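Local coordinates for glyoxalase-like domain protein (Staphylococcus aureus, PDB 3P8A) that is of unknown function but belongs to the glyoxalase-like VOC family, whose members commonly bind a metal ion or small ligand in a beta-sheet pocket, at residues W149-I154 with F166-E171. Numbering follows the deposited sequence.
Sequences WQLLYI and FFIQWE
Trp149 and Trp170 run alongside each other off the same side of the sheet, from a non-hydrogen-bonded pair, and their benzo rings touch at Trp149 CE3 and Trp170 CZ3, 3.6 Å apart; the ring planes stand oblique, at 51°. Ile168 reaches in with CG1 anti to its backbone N (chi1 -167°), which brings its CD1 to 3.4 Å from Trp149 CD1 and over one face of the Trp170 indole, near the rim. On the sheet face that carries Trp149, Ile168 and Trp170, Leu151 CD2 meets the edge of the Phe166 ring at CE2, 3.7 Å away, while Tyr153 lays CD1 against Phe166 CB at 3.5 Å. Strands 147-155 and 166-170 form an antiparallel beta hairpin within the eight-stranded mixed sheet of the glyoxalase-like domain, flanked by strands 130-139 and 106-113. Two hydrogen-bonded pairs, Gln150 with Gln169 and Leu152 with Phe167, tie the backbones together; the straightest bond runs from Phe167 N to Leu152 O, 3.0 Å long and 173° at the hydrogen. Gln169 O takes a second hydrogen bond, from a water that also donates to Gln150 OE1 at 2.6 Å. On the opposite face of the sheet, with Gln150 and Gln169, Leu152 CD2 packs by Phe167 CD2 under helix 117-125, where Gln169 OE1 accepts from the backbone N of Ile117. Arg177 makes a cation-pi contact with Trp170.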
# COMPACT_ATOMS: atom_id res chain seq x y z
N TRP A 149 7.59 -9.20 10.23
CA TRP A 149 8.12 -8.23 9.28
C TRP A 149 8.59 -6.96 9.97
O TRP A 149 8.32 -6.76 11.16
CB TRP A 149 7.09 -7.94 8.16
CG TRP A 149 5.87 -7.17 8.58
CD1 TRP A 149 5.68 -5.83 8.47
CD2 TRP A 149 4.67 -7.70 9.17
NE1 TRP A 149 4.42 -5.49 8.90
CE2 TRP A 149 3.78 -6.63 9.34
CE3 TRP A 149 4.26 -9.00 9.56
CZ2 TRP A 149 2.51 -6.79 9.92
CZ3 TRP A 149 3.00 -9.16 10.11
CH2 TRP A 149 2.14 -8.06 10.28
N GLN A 150 9.29 -6.12 9.21
CA GLN A 150 9.75 -4.80 9.65
C GLN A 150 9.22 -3.76 8.69
O GLN A 150 9.18 -3.99 7.48
CB GLN A 150 11.27 -4.69 9.66
CG GLN A 150 11.99 -5.67 10.57
CD GLN A 150 13.46 -5.62 10.24
OE1 GLN A 150 14.01 -6.48 9.55
NE2 GLN A 150 14.09 -4.52 10.60
N LEU A 151 8.85 -2.60 9.22
CA LEU A 151 8.39 -1.46 8.43
C LEU A 151 9.34 -0.28 8.63
O LEU A 151 9.93 -0.13 9.69
CB LEU A 151 6.96 -1.04 8.81
CG LEU A 151 5.87 -2.10 8.63
CD1 LEU A 151 4.55 -1.54 9.03
CD2 LEU A 151 5.78 -2.60 7.20
N LEU A 152 9.49 0.55 7.60
CA LEU A 152 10.31 1.77 7.67
C LEU A 152 9.46 2.85 7.01
O LEU A 152 8.86 2.62 5.96
CB LEU A 152 11.64 1.58 6.94
CG LEU A 152 12.61 2.79 6.91
CD1 LEU A 152 13.29 2.99 8.26
CD2 LEU A 152 13.62 2.61 5.81
N TYR A 153 9.35 3.99 7.68
CA TYR A 153 8.55 5.09 7.20
C TYR A 153 9.37 6.30 6.88
O TYR A 153 10.37 6.56 7.55
CB TYR A 153 7.54 5.49 8.26
CG TYR A 153 6.54 4.40 8.58
CD1 TYR A 153 5.40 4.22 7.81
CD2 TYR A 153 6.68 3.62 9.72
CE1 TYR A 153 4.47 3.23 8.11
CE2 TYR A 153 5.73 2.65 10.06
CZ TYR A 153 4.63 2.46 9.24
OH TYR A 153 3.67 1.55 9.57
N ILE A 154 8.90 7.08 5.90
CA ILE A 154 9.51 8.36 5.57
C ILE A 154 8.79 9.43 6.38
O ILE A 154 7.56 9.46 6.40
CB ILE A 154 9.44 8.63 4.05
CG1 ILE A 154 10.37 7.65 3.30
CG2 ILE A 154 9.77 10.11 3.73
CD1 ILE A 154 10.11 7.59 1.82
N PHE A 166 5.44 3.40 2.18
CA PHE A 166 6.35 2.90 3.20
C PHE A 166 6.97 1.59 2.77
O PHE A 166 6.59 1.04 1.73
CB PHE A 166 5.66 2.83 4.58
CG PHE A 166 4.50 1.88 4.66
CD1 PHE A 166 3.23 2.26 4.24
CD2 PHE A 166 4.66 0.60 5.19
CE1 PHE A 166 2.16 1.38 4.33
CE2 PHE A 166 3.58 -0.27 5.30
CZ PHE A 166 2.33 0.12 4.87
N PHE A 167 7.98 1.12 3.52
CA PHE A 167 8.76 -0.05 3.14
C PHE A 167 8.51 -1.23 4.05
O PHE A 167 8.27 -1.05 5.24
CB PHE A 167 10.26 0.31 3.19
CG PHE A 167 10.68 1.49 2.35
CD1 PHE A 167 11.09 1.32 1.03
CD2 PHE A 167 10.72 2.77 2.89
CE1 PHE A 167 11.49 2.42 0.25
CE2 PHE A 167 11.10 3.87 2.11
CZ PHE A 167 11.52 3.67 0.80
N ILE A 168 8.61 -2.42 3.49
CA ILE A 168 8.45 -3.66 4.21
C ILE A 168 9.58 -4.64 3.89
O ILE A 168 9.97 -4.80 2.73
CB ILE A 168 7.04 -4.33 3.97
CG1 ILE A 168 6.76 -5.48 4.99
CG2 ILE A 168 6.85 -4.83 2.49
CD1 ILE A 168 5.23 -5.84 5.12
N GLN A 169 10.05 -5.31 4.92
CA GLN A 169 10.99 -6.41 4.80
C GLN A 169 10.40 -7.55 5.62
O GLN A 169 10.29 -7.45 6.85
CB GLN A 169 12.41 -6.07 5.28
CG GLN A 169 13.40 -7.17 4.85
CD GLN A 169 14.75 -7.05 5.49
OE1 GLN A 169 15.42 -6.01 5.41
NE2 GLN A 169 15.22 -8.13 6.07
N TRP A 170 9.96 -8.59 4.92
CA TRP A 170 9.39 -9.79 5.52
C TRP A 170 10.52 -10.62 6.14
O TRP A 170 11.59 -10.77 5.52
CB TRP A 170 8.66 -10.60 4.42
CG TRP A 170 7.44 -9.92 3.89
CD1 TRP A 170 7.32 -9.26 2.70
CD2 TRP A 170 6.16 -9.83 4.54
NE1 TRP A 170 6.05 -8.75 2.58
CE2 TRP A 170 5.31 -9.12 3.67
CE3 TRP A 170 5.65 -10.32 5.75
CZ2 TRP A 170 3.97 -8.84 4.00
CZ3 TRP A 170 4.33 -10.02 6.08
CH2 TRP A 170 3.51 -9.27 5.22
N GLU A 171 10.31 -11.15 7.37
CA GLU A 171 11.30 -12.01 8.05
C GLU A 171 11.60 -13.21 7.14
O GLU A 171 12.75 -13.44 6.79
CB GLU A 171 10.81 -12.43 9.45
CG GLU A 171 11.75 -12.05 10.58
CD GLU A 171 12.13 -10.58 10.73
OE1 GLU A 171 13.35 -10.29 10.69
OE2 GLU A 171 11.23 -9.73 10.92
O HOH W 1 12.40 -8.22 8.47